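PDB 3TXV: probable tagatose 6-phosphate kinase from Sinorhizobium meliloti, which probably acts in carbohydrate metabolism, perhaps as a tagatose-6-phosphate kinase, and belongs to the GatZ/KbaZ-like family. Local coordinates for residues Ala392-Arg397 with Ala411-Asp416; His30-Glu35 with Gln406-Ala411; Pro24-Ala29 with Ala417-Tyr422. All blocks are in the same frame, centred on the assembly; numbering follows the deposited sequence.

Interaction 1: Ala392-Arg397 with Ala411-Asp416; sequences AGSYAR and ALAAVD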
ATOM      1  N   ALA A 392     -10.874 -22.031   0.367  1.00 31.11           N
ATOM      2  CA  ALA A 392     -10.425 -23.021  -0.629  1.00 32.14           C
ATOM      3  C   ALA A 392      -8.954 -22.830  -1.050  1.00 32.68           C
ATOM      4  O   ALA A 392      -8.270 -23.798  -1.426  1.00 31.93           O
ATOM      5  CB  ALA A 392     -11.356 -23.002  -1.869  1.00 31.48           C
ATOM      6  N   GLY A 393      -8.491 -21.573  -0.965  1.00 33.28           N
ATOM      7  CA  GLY A 393      -7.151 -21.187  -1.395  1.00 33.76           C
ATOM      8  C   GLY A 393      -6.080 -21.663  -0.446  1.00 34.84           C
ATOM      9  O   GLY A 393      -4.895 -21.674  -0.807  1.00 35.81           O
ATOM     10  N   SER A 394      -6.466 -22.062   0.764  1.00 34.76           N
ATOM     11  CA  SER A 394      -5.515 -22.695   1.654  1.00 35.33           C
ATOM     12  C   SER A 394      -5.576 -24.215   1.701  1.00 35.83           C
ATOM     13  O   SER A 394      -4.768 -24.852   2.404  1.00 36.15           O
ATOM     14  CB  SER A 394      -5.667 -22.125   3.029  1.00 35.36           C
ATOM     15  OG  SER A 394      -5.333 -20.762   2.944  1.00 38.61           O
ATOM     16  N   TYR A 395      -6.524 -24.799   0.960  1.00 36.18           N
ATOM     17  CA  TYR A 395      -6.740 -26.257   0.974  1.00 36.45           C
ATOM     18  C   TYR A 395      -5.519 -27.075   0.561  1.00 36.01           C
ATOM     19  O   TYR A 395      -4.987 -27.797   1.372  1.00 36.26           O
ATOM     20  CB  TYR A 395      -7.978 -26.662   0.153  1.00 37.11           C
ATOM     21  CG  TYR A 395      -8.309 -28.114   0.304  1.00 37.70           C
ATOM     22  CD1 TYR A 395      -8.815 -28.612   1.514  1.00 38.75           C
ATOM     23  CD2 TYR A 395      -8.085 -28.993  -0.736  1.00 38.07           C
ATOM     24  CE1 TYR A 395      -9.093 -29.944   1.655  1.00 40.43           C
ATOM     25  CE2 TYR A 395      -8.347 -30.327  -0.605  1.00 39.64           C
ATOM     26  CZ  TYR A 395      -8.850 -30.799   0.579  1.00 41.37           C
ATOM     27  OH  TYR A 395      -9.114 -32.138   0.679  1.00 44.02           O
ATOM     28  N   ALA A 396      -5.069 -26.933  -0.680  1.00 36.34           N
ATOM     29  CA  ALA A 396      -3.855 -27.600  -1.156  1.00 36.99           C
ATOM     30  C   ALA A 396      -2.692 -27.450  -0.158  1.00 38.16           C
ATOM     31  O   ALA A 396      -2.006 -28.436   0.172  1.00 38.67           O
ATOM     32  CB  ALA A 396      -3.459 -27.095  -2.539  1.00 35.83           C
ATOM     33  N   ARG A 397      -2.479 -26.231   0.336  1.00 39.02           N
ATOM     34  CA  ARG A 397      -1.426 -26.014   1.308  1.00 40.17           C
ATOM     35  C   ARG A 397      -1.661 -26.721   2.647  1.00 40.80           C
ATOM     36  O   ARG A 397      -0.705 -27.232   3.248  1.00 41.29           O
ATOM     37  CB  ARG A 397      -1.143 -24.529   1.502  1.00 40.31           C
ATOM     38  CG  ARG A 397      -0.175 -23.977   0.483  1.00 41.41           C
ATOM     39  CD  ARG A 397       0.046 -22.493   0.692  1.00 42.16           C
ATOM     40  NE  ARG A 397      -1.092 -21.790   0.141  1.00 44.56           N
ATOM     41  CZ  ARG A 397      -1.618 -20.668   0.614  1.00 45.37           C
ATOM     42  NH1 ARG A 397      -1.114 -20.062   1.694  1.00 45.65           N
ATOM     43  NH2 ARG A 397      -2.667 -20.161  -0.015  1.00 44.24           N
ATOM     44  N   ALA A 411      -5.273 -17.040   8.178  1.00 33.67           N
ATOM     45  CA  ALA A 411      -5.256 -15.640   7.785  1.00 32.79           C
ATOM     46  C   ALA A 411      -3.914 -15.237   7.152  1.00 32.39           C
ATOM     47  O   ALA A 411      -3.911 -14.715   6.067  1.00 32.12           O
ATOM     48  CB  ALA A 411      -5.623 -14.743   8.974  1.00 32.74           C
ATOM     49  N   LEU A 412      -2.769 -15.487   7.799  1.00 32.30           N
ATOM     50  CA  LEU A 412      -1.466 -15.253   7.126  1.00 32.28           C
ATOM     51  C   LEU A 412      -1.379 -15.963   5.779  1.00 32.10           C
ATOM     52  O   LEU A 412      -0.905 -15.421   4.796  1.00 32.32           O
ATOM     53  CB  LEU A 412      -0.306 -15.739   7.971  1.00 32.37           C
ATOM     54  CG  LEU A 412       0.304 -14.974   9.153  1.00 34.42           C
ATOM     55  CD1 LEU A 412      -0.518 -13.749   9.632  1.00 35.54           C
ATOM     56  CD2 LEU A 412       0.574 -15.968  10.320  1.00 33.58           C
ATOM     57  N   ALA A 413      -1.865 -17.191   5.745  1.00 32.40           N
ATOM     58  CA  ALA A 413      -1.839 -18.023   4.552  1.00 32.07           C
ATOM     59  C   ALA A 413      -2.517 -17.361   3.399  1.00 31.53           C
ATOM     60  O   ALA A 413      -2.033 -17.481   2.286  1.00 31.23           O
ATOM     61  CB  ALA A 413      -2.507 -19.344   4.829  1.00 32.65           C
ATOM     62  N   ALA A 414      -3.637 -16.680   3.671  1.00 31.16           N
ATOM     63  CA  ALA A 414      -4.348 -15.903   2.641  1.00 31.30           C
ATOM     64  C   ALA A 414      -3.463 -14.761   2.144  1.00 32.07           C
ATOM     65  O   ALA A 414      -3.167 -14.693   0.948  1.00 32.24           O
ATOM     66  CB  ALA A 414      -5.680 -15.379   3.157  1.00 30.20           C
ATOM     67  N   VAL A 415      -2.992 -13.905   3.059  1.00 32.52           N
ATOM     68  CA  VAL A 415      -2.084 -12.818   2.680  1.00 33.74           C
ATOM     69  C   VAL A 415      -0.893 -13.324   1.822  1.00 34.84           C
ATOM     70  O   VAL A 415      -0.641 -12.826   0.702  1.00 34.49           O
ATOM     71  CB  VAL A 415      -1.595 -11.994   3.916  1.00 33.39           C
ATOM     72  CG1 VAL A 415      -1.059 -10.676   3.477  1.00 31.01           C
ATOM     73  CG2 VAL A 415      -2.739 -11.758   4.873  1.00 33.79           C
ATOM     74  N   ASP A 416      -0.200 -14.336   2.357  1.00 36.19           N
ATOM     75  CA  ASP A 416       1.004 -14.926   1.762  1.00 36.72           C
ATOM     76  C   ASP A 416       0.769 -15.391   0.321  1.00 36.87           C
ATOM     77  O   ASP A 416       1.641 -15.280  -0.516  1.00 36.53           O
ATOM     78  CB  ASP A 416       1.484 -16.073   2.649  1.00 36.83           C
ATOM     79  CG  ASP A 416       2.953 -16.392   2.458  1.00 38.46           C
ATOM     80  OD1 ASP A 416       3.804 -15.571   2.867  1.00 43.63           O
ATOM     81  OD2 ASP A 416       3.267 -17.473   1.931  1.00 37.05           O
TER
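Arg397 reaches across to helix 407-424 and gives a hydrogen bond to a main-chain carbonyl: NH1 lies 2.8 Å from Ala413 O, with a nearly straight N-H...O angle of 165°. The acceptor sits at the edge of the guanidinium, close to its plane, whereas the donor stands above the carbonyl plane of Ala413 instead of on a lone pair. The chain of Arg397 runs out extended through chi2 and then bends at chi3 (-78°), which turns the guanidinium back over the start of its own segment. There NH2 makes a weak hydrogen bond to Gly393 O, so the same flat group links Gly393, weakly, to helix 407-424.

The van der Waals part of the contact gathers at the methyl of Ala413. Its CB lies 3.5 Å from Arg397 NH1 and 3.7 Å from Ser394 OG. Ser394 is the residue whose backbone comes nearest the helix, its CA 6.6 Å from Ala413 CA.

Charge adds a looser, longer-range term. Asp416 OD2 is 5.1 Å from Arg397 NH1, too far for a salt bridge but near enough that some attraction is likely; the same oxygen is paired with Arg40 of helix 31-43. Glu402 and Val403, in the connection between the two helices, also touch the arginine.

Two consecutive helices, 395-399 and 407-424, are thus linked by an arginine-to-carbonyl bond across the short loop between them, where the helical region following the eight-stranded barrel leads into the C-terminal helix.

Interaction 2: His30-Glu35 with Gln406-Ala411; sequences HPLVIE and QAKPLA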
ATOM      1  N   HIS A  30      -2.089  -2.722   8.031  1.00 41.65           N
ATOM      2  CA  HIS A  30      -2.651  -3.801   8.845  1.00 40.83           C
ATOM      3  C   HIS A  30      -1.565  -4.666   9.462  1.00 40.36           C
ATOM      4  O   HIS A  30      -0.762  -5.233   8.733  1.00 40.39           O
ATOM      5  CB  HIS A  30      -3.642  -4.667   8.040  1.00 40.70           C
ATOM      6  CG  HIS A  30      -4.562  -5.471   8.907  1.00 38.94           C
ATOM      7  ND1 HIS A  30      -4.134  -6.562   9.632  1.00 36.64           N
ATOM      8  CD2 HIS A  30      -5.869  -5.304   9.214  1.00 37.26           C
ATOM      9  CE1 HIS A  30      -5.144  -7.046  10.335  1.00 35.76           C
ATOM     10  NE2 HIS A  30      -6.207  -6.298  10.104  1.00 35.70           N
ATOM     11  N   PRO A  31      -1.544  -4.770  10.809  1.00 40.22           N
ATOM     12  CA  PRO A  31      -0.597  -5.605  11.585  1.00 40.04           C
ATOM     13  C   PRO A  31      -0.376  -7.008  11.006  1.00 40.64           C
ATOM     14  O   PRO A  31       0.776  -7.446  10.898  1.00 41.28           O
ATOM     15  CB  PRO A  31      -1.257  -5.720  12.960  1.00 39.96           C
ATOM     16  CG  PRO A  31      -2.515  -4.875  12.915  1.00 40.10           C
ATOM     17  CD  PRO A  31      -2.415  -3.988  11.699  1.00 40.04           C
ATOM     18  N   LEU A  32      -1.453  -7.714  10.634  1.00 40.23           N
ATOM     19  CA  LEU A  32      -1.286  -9.040  10.070  1.00 39.76           C
ATOM     20  C   LEU A  32      -0.699  -9.034   8.678  1.00 39.49           C
ATOM     21  O   LEU A  32       0.035  -9.950   8.332  1.00 39.73           O
ATOM     22  CB  LEU A  32      -2.574  -9.822  10.074  1.00 40.06           C
ATOM     23  CG  LEU A  32      -3.012 -10.280  11.453  1.00 42.59           C
ATOM     24  CD1 LEU A  32      -4.519 -10.577  11.430  1.00 45.10           C
ATOM     25  CD2 LEU A  32      -2.215 -11.504  11.915  1.00 44.06           C
ATOM     26  N   VAL A  33      -1.008  -8.026   7.865  1.00 39.20           N
ATOM     27  CA  VAL A  33      -0.346  -7.931   6.563  1.00 38.97           C
ATOM     28  C   VAL A  33       1.159  -7.641   6.769  1.00 39.39           C
ATOM     29  O   VAL A  33       2.005  -8.233   6.117  1.00 39.19           O
ATOM     30  CB  VAL A  33      -0.994  -6.883   5.597  1.00 39.04           C
ATOM     31  CG1 VAL A  33      -0.174  -6.750   4.287  1.00 37.98           C
ATOM     32  CG2 VAL A  33      -2.417  -7.243   5.283  1.00 37.52           C
ATOM     33  N   ILE A  34       1.499  -6.764   7.695  1.00 39.55           N
ATOM     34  CA  ILE A  34       2.904  -6.504   7.908  1.00 40.58           C
ATOM     35  C   ILE A  34       3.639  -7.798   8.346  1.00 41.15           C
ATOM     36  O   ILE A  34       4.631  -8.197   7.703  1.00 41.42           O
ATOM     37  CB  ILE A  34       3.118  -5.322   8.878  1.00 40.65           C
ATOM     38  CG1 ILE A  34       2.794  -4.011   8.161  1.00 39.53           C
ATOM     39  CG2 ILE A  34       4.563  -5.271   9.362  1.00 41.16           C
ATOM     40  CD1 ILE A  34       2.086  -3.020   9.041  1.00 39.40           C
ATOM     41  N   GLU A  35       3.131  -8.444   9.411  1.00 41.31           N
ATOM     42  CA  GLU A  35       3.631  -9.727   9.914  1.00 40.92           C
ATOM     43  C   GLU A  35       3.801 -10.696   8.767  1.00 40.76           C
ATOM     44  O   GLU A  35       4.836 -11.340   8.643  1.00 40.63           O
ATOM     45  CB  GLU A  35       2.652 -10.286  10.940  1.00 41.55           C
ATOM     46  CG  GLU A  35       2.968 -11.681  11.575  1.00 42.59           C
ATOM     47  CD  GLU A  35       2.105 -11.930  12.832  1.00 45.73           C
ATOM     48  OE1 GLU A  35       1.369 -10.995  13.263  1.00 47.41           O
ATOM     49  OE2 GLU A  35       2.165 -13.032  13.410  1.00 45.84           O
ATOM     50  N   GLN A 406      -5.369 -23.625  11.572  1.00 42.46           N
ATOM     51  CA  GLN A 406      -5.825 -22.844  12.695  1.00 42.80           C
ATOM     52  C   GLN A 406      -6.065 -21.447  12.164  1.00 41.93           C
ATOM     53  O   GLN A 406      -5.521 -21.086  11.166  1.00 41.30           O
ATOM     54  CB  GLN A 406      -4.818 -22.904  13.819  1.00 20.00           C
ATOM     55  CG  GLN A 406      -4.423 -24.305  14.172  1.00 20.00           C
ATOM     56  CD  GLN A 406      -3.999 -24.475  15.609  1.00 20.00           C
ATOM     57  OE1 GLN A 406      -3.103 -23.806  16.086  1.00 20.00           O
ATOM     58  NE2 GLN A 406      -4.611 -25.401  16.287  1.00 20.00           N
ATOM     59  N   ALA A 407      -6.906 -20.663  12.800  1.00 41.40           N
ATOM     60  CA  ALA A 407      -7.388 -19.434  12.202  1.00 41.39           C
ATOM     61  C   ALA A 407      -6.386 -18.347  11.820  1.00 41.40           C
ATOM     62  O   ALA A 407      -6.478 -17.800  10.761  1.00 41.56           O
ATOM     63  CB  ALA A 407      -8.465 -18.863  13.072  1.00 40.92           C
ATOM     64  N   LYS A 408      -5.432 -18.045  12.665  1.00 41.46           N
ATOM     65  CA  LYS A 408      -4.383 -17.043  12.360  1.00 41.00           C
ATOM     66  C   LYS A 408      -3.425 -17.541  11.278  1.00 40.75           C
ATOM     67  O   LYS A 408      -3.071 -16.780  10.360  1.00 41.53           O
ATOM     68  CB  LYS A 408      -3.625 -16.680  13.647  1.00 41.19           C
ATOM     69  CG  LYS A 408      -2.863 -15.367  13.677  1.00 42.35           C
ATOM     70  CD  LYS A 408      -1.359 -15.623  13.629  1.00 45.37           C
ATOM     71  CE  LYS A 408      -0.600 -14.831  14.727  1.00 47.01           C
ATOM     72  NZ  LYS A 408      -0.391 -13.384  14.409  1.00 46.74           N
ATOM     73  N   PRO A 409      -2.986 -18.812  11.374  1.00 39.85           N
ATOM     74  CA  PRO A 409      -2.235 -19.312  10.234  1.00 39.15           C
ATOM     75  C   PRO A 409      -3.033 -19.277   8.930  1.00 38.25           C
ATOM     76  O   PRO A 409      -2.462 -19.035   7.872  1.00 37.99           O
ATOM     77  CB  PRO A 409      -1.913 -20.756  10.646  1.00 39.50           C
ATOM     78  CG  PRO A 409      -1.713 -20.653  12.119  1.00 39.66           C
ATOM     79  CD  PRO A 409      -2.781 -19.665  12.567  1.00 40.16           C
ATOM     80  N   LEU A 410      -4.337 -19.502   8.993  1.00 36.93           N
ATOM     81  CA  LEU A 410      -5.126 -19.437   7.776  1.00 35.56           C
ATOM     82  C   LEU A 410      -5.284 -17.996   7.261  1.00 35.04           C
ATOM     83  O   LEU A 410      -5.354 -17.754   6.038  1.00 35.20           O
ATOM     84  CB  LEU A 410      -6.455 -20.166   7.940  1.00 35.29           C
ATOM     85  CG  LEU A 410      -6.354 -21.698   8.078  1.00 34.25           C
ATOM     86  CD1 LEU A 410      -7.631 -22.272   8.634  1.00 33.16           C
ATOM     87  CD2 LEU A 410      -5.987 -22.391   6.751  1.00 33.97           C
ATOM     88  N   ALA A 411      -5.273 -17.040   8.178  1.00 33.67           N
ATOM     89  CA  ALA A 411      -5.256 -15.640   7.785  1.00 32.79           C
ATOM     90  C   ALA A 411      -3.914 -15.237   7.152  1.00 32.39           C
ATOM     91  O   ALA A 411      -3.911 -14.715   6.067  1.00 32.12           O
ATOM     92  CB  ALA A 411      -5.623 -14.743   8.974  1.00 32.74           C
TER
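Lys408 and Glu35 form a salt bridge near the N-terminal ends of two helices, 407-424 and 31-43, that are far apart in sequence. From CB the lysine chain sets out with CG anti to the backbone N (chi1 -159°), beside the carbonyl carbon. Bends at chi2, chi3 and chi4 then place CD, CE and NZ in turn, and bring the end of the chain to helix 31-43. CE is the first atom to approach the carboxylate, at 3.6 Å from Glu35 OE2. At the tip, NZ gives its hydrogen bond to Glu35 OE2 over 2.8 Å, arriving on the syn side but 33° out of the carboxylate plane. The tilt still keeps NZ near the second oxygen, 3.2 Å from Glu35 OE1. On another side the ammonium rests against a methyl, Leu32 CD2, at 3.6 Å.

Glu35 meets the lysine from the opposite direction on a chain extended beyond CG, and its own side chain also touches Ile78 of helix 68-81. Leu32, one turn earlier, is fixed at its backbone: His30, the N-cap residue, accepts from Leu32 N through ND1 at 3.1 Å, the amide lying near the imidazole plane. With an alanine here in place of Glu35, the Lys408 ammonium would probably be left without its carboxylate mate and its bent chain set free to swing.

Lys408 is exposed, so water can compete for both charges, and the bridge is likely to contribute modestly to stability. Its chemistry implies a mainly electrostatic link, one ammonium shared unequally by the two oxygens of one carboxylate, in a surface contact beside the apolar Leu32-Leu412 and Val33-Val415 packing.

Interaction 3: Pro24-Ala29 with Ala417-Tyr422; sequences PSICSA and AVLQDY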
ATOM      1  N   PRO A  24       9.043  -5.517  -4.129  1.00 43.54           N
ATOM      2  CA  PRO A  24       7.614  -5.353  -3.815  1.00 43.00           C
ATOM      3  C   PRO A  24       7.434  -4.302  -2.754  1.00 42.36           C
ATOM      4  O   PRO A  24       8.230  -4.237  -1.809  1.00 42.13           O
ATOM      5  CB  PRO A  24       7.202  -6.723  -3.271  1.00 42.78           C
ATOM      6  CG  PRO A  24       8.422  -7.398  -2.949  1.00 43.03           C
ATOM      7  CD  PRO A  24       9.486  -6.884  -3.841  1.00 43.03           C
ATOM      8  N   SER A  25       6.424  -3.461  -2.934  1.00 41.50           N
ATOM      9  CA  SER A  25       6.168  -2.383  -1.991  1.00 41.27           C
ATOM     10  C   SER A  25       4.874  -2.646  -1.252  1.00 41.39           C
ATOM     11  O   SER A  25       3.814  -2.768  -1.861  1.00 41.99           O
ATOM     12  CB  SER A  25       6.101  -1.054  -2.724  1.00 40.77           C
ATOM     13  OG  SER A  25       6.236   0.004  -1.814  1.00 40.44           O
ATOM     14  N   ILE A  26       4.946  -2.753   0.061  1.00 41.66           N
ATOM     15  CA  ILE A  26       3.754  -3.066   0.820  1.00 41.73           C
ATOM     16  C   ILE A  26       3.233  -1.817   1.490  1.00 43.06           C
ATOM     17  O   ILE A  26       3.845  -1.363   2.462  1.00 43.19           O
ATOM     18  CB  ILE A  26       4.046  -4.080   1.918  1.00 41.35           C
ATOM     19  CG1 ILE A  26       5.018  -5.201   1.435  1.00 40.13           C
ATOM     20  CG2 ILE A  26       2.761  -4.559   2.503  1.00 39.77           C
ATOM     21  CD1 ILE A  26       4.608  -5.967   0.163  1.00 37.56           C
ATOM     22  N   CYS A  27       2.134  -1.247   0.972  1.00 44.10           N
ATOM     23  CA  CYS A  27       1.444  -0.164   1.678  1.00 46.03           C
ATOM     24  C   CYS A  27       0.170  -0.677   2.256  1.00 45.39           C
ATOM     25  O   CYS A  27      -0.924  -0.409   1.736  1.00 46.00           O
ATOM     26  CB  CYS A  27       1.082   1.016   0.790  1.00 46.34           C
ATOM     27  SG  CYS A  27       2.009   1.032  -0.664  1.00 55.70           S
ATOM     28  N   SER A  28       0.306  -1.426   3.327  1.00 44.64           N
ATOM     29  CA  SER A  28      -0.827  -1.674   4.159  1.00 43.99           C
ATOM     30  C   SER A  28      -0.446  -1.251   5.572  1.00 43.16           C
ATOM     31  O   SER A  28       0.728  -1.205   5.939  1.00 42.47           O
ATOM     32  CB  SER A  28      -1.274  -3.134   4.065  1.00 44.16           C
ATOM     33  OG  SER A  28      -2.682  -3.198   3.848  1.00 45.60           O
ATOM     34  N   ALA A  29      -1.462  -0.895   6.333  1.00 42.58           N
ATOM     35  CA  ALA A  29      -1.301  -0.462   7.690  1.00 42.14           C
ATOM     36  C   ALA A  29      -1.556  -1.635   8.594  1.00 42.12           C
ATOM     37  O   ALA A  29      -1.284  -1.550   9.791  1.00 42.97           O
ATOM     38  CB  ALA A  29      -2.301   0.625   7.994  1.00 42.11           C
ATOM     39  N   ALA A 417      -0.428 -15.872   0.019  1.00 37.51           N
ATOM     40  CA  ALA A 417      -0.723 -16.257  -1.363  1.00 38.48           C
ATOM     41  C   ALA A 417      -0.596 -15.087  -2.370  1.00 39.04           C
ATOM     42  O   ALA A 417      -0.101 -15.268  -3.482  1.00 39.49           O
ATOM     43  CB  ALA A 417      -2.074 -16.955  -1.462  1.00 37.63           C
ATOM     44  N   VAL A 418      -1.020 -13.891  -1.968  1.00 40.01           N
ATOM     45  CA  VAL A 418      -0.845 -12.686  -2.784  1.00 39.94           C
ATOM     46  C   VAL A 418       0.639 -12.364  -2.833  1.00 40.32           C
ATOM     47  O   VAL A 418       1.226 -12.289  -3.909  1.00 40.34           O
ATOM     48  CB  VAL A 418      -1.622 -11.494  -2.196  1.00 40.14           C
ATOM     49  CG1 VAL A 418      -1.626 -10.314  -3.156  1.00 39.51           C
ATOM     50  CG2 VAL A 418      -3.062 -11.904  -1.800  1.00 39.48           C
ATOM     51  N   LEU A 419       1.242 -12.238  -1.654  1.00 40.87           N
ATOM     52  CA  LEU A 419       2.676 -11.958  -1.508  1.00 42.03           C
ATOM     53  C   LEU A 419       3.631 -12.856  -2.273  1.00 43.30           C
ATOM     54  O   LEU A 419       4.604 -12.370  -2.811  1.00 43.39           O
ATOM     55  CB  LEU A 419       3.088 -11.996  -0.046  1.00 41.47           C
ATOM     56  CG  LEU A 419       2.665 -10.834   0.830  1.00 40.65           C
ATOM     57  CD1 LEU A 419       3.459 -10.923   2.106  1.00 39.66           C
ATOM     58  CD2 LEU A 419       2.880  -9.501   0.129  1.00 38.51           C
ATOM     59  N   GLN A 420       3.373 -14.160  -2.284  1.00 45.46           N
ATOM     60  CA  GLN A 420       4.169 -15.102  -3.078  1.00 47.69           C
ATOM     61  C   GLN A 420       4.352 -14.580  -4.496  1.00 48.32           C
ATOM     62  O   GLN A 420       5.467 -14.638  -5.022  1.00 49.01           O
ATOM     63  CB  GLN A 420       3.530 -16.501  -3.157  1.00 48.26           C
ATOM     64  CG  GLN A 420       4.215 -17.616  -2.347  1.00 51.26           C
ATOM     65  CD  GLN A 420       3.606 -19.027  -2.616  1.00 56.09           C
ATOM     66  OE1 GLN A 420       3.361 -19.831  -1.684  1.00 55.76           O
ATOM     67  NE2 GLN A 420       3.363 -19.319  -3.898  1.00 55.89           N
ATOM     68  N   ASP A 421       3.290 -14.062  -5.118  1.00 48.46           N
ATOM     69  CA  ASP A 421       3.401 -13.690  -6.528  1.00 49.00           C
ATOM     70  C   ASP A 421       4.296 -12.474  -6.729  1.00 48.71           C
ATOM     71  O   ASP A 421       4.936 -12.344  -7.762  1.00 48.62           O
ATOM     72  CB  ASP A 421       2.029 -13.466  -7.183  1.00 49.74           C
ATOM     73  CG  ASP A 421       1.137 -14.716  -7.153  1.00 50.85           C
ATOM     74  OD1 ASP A 421       1.645 -15.849  -7.343  1.00 50.76           O
ATOM     75  OD2 ASP A 421      -0.092 -14.542  -6.943  1.00 52.59           O
ATOM     76  N   TYR A 422       4.349 -11.592  -5.738  1.00 48.88           N
ATOM     77  CA  TYR A 422       5.157 -10.392  -5.856  1.00 49.18           C
ATOM     78  C   TYR A 422       6.628 -10.734  -5.743  1.00 49.65           C
ATOM     79  O   TYR A 422       7.437 -10.260  -6.540  1.00 50.37           O
ATOM     80  CB  TYR A 422       4.713  -9.301  -4.878  1.00 48.82           C
ATOM     81  CG  TYR A 422       3.441  -8.632  -5.356  1.00 49.61           C
ATOM     82  CD1 TYR A 422       2.192  -9.145  -5.016  1.00 48.97           C
ATOM     83  CD2 TYR A 422       3.481  -7.511  -6.183  1.00 50.59           C
ATOM     84  CE1 TYR A 422       1.021  -8.557  -5.463  1.00 49.12           C
ATOM     85  CE2 TYR A 422       2.295  -6.913  -6.648  1.00 50.30           C
ATOM     86  CZ  TYR A 422       1.071  -7.446  -6.278  1.00 50.06           C
ATOM     87  OH  TYR A 422      -0.110  -6.883  -6.715  1.00 50.12           O
TER
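The phenol ring of Tyr422 presents neither face nor edge to residues 24-29; the tyrosine touches them through CB, which lies 3.9 Å from Pro24 CB. The ring itself is turned to other neighbours: the Tyr422 side chain touches Val288 of strand 283-288 and Leu275 of helix 272-280, while its OH makes a weak hydrogen bond with Thr267 O. The pyrrolidine of Pro24 likewise offers its CB corner, and here the backbones come nearest, Pro24 CA being 6.0 Å from Tyr422 CA.

The setting is a (beta/alpha)8, or TIM, barrel. Strand 23-26 is its first strand, bonded through its backbone both to strand 48-53 and to strand 283-288, where the barrel closes. Pro24 points outward to helix 407-424, and the end of the Ile26 side chain reaches it. Ser25, between them, points away from that helix, and its OG is hydrogen-bonded to Glu51 of the next strand.

Leu419 and Tyr422, three residues apart, lie on the same flank of the helix and take Ile26 and Pro24 respectively. No hydrogen bond joins the two segments, and all four touching residues are buried. Helices 31-43 and 290-310 help to enclose the isoleucine-leucine pair, since Ala37 and Leu292 each touch both Ile26 and Leu419. The C-terminal helix therefore returns from the helical region after the barrel to cover the outside of the first strand near the closing seam.

The Ile26 and Leu419 side chains cross at about a right angle. In Ile26, chi1 (-40°) puts CG1 beside the backbone N, and chi2 (-54°) then turns CD1 so that it meets Leu419 CD2 at 3.9 Å.

In the fold
All three contacts use helix 407-424, taking it in turn near its start (interaction 2), in its middle (interaction 1) and toward its end (interaction 3). The centres of interactions 1 and 2 are about 10 Å apart, and they meet directly where Leu412 CD1 lies 3.6 Å from Leu32 CD2. Interaction 3 is centred about 13 Å from interaction 2 and 14 Å from interaction 1; Val33 CG1, 4.1 Å from Ile26 CG2, joins the barrel strand to the helix after it. His95, Glu178 and His265 are arranged as a possible, unconfirmed empty metal site; none of them belongs to these contacts.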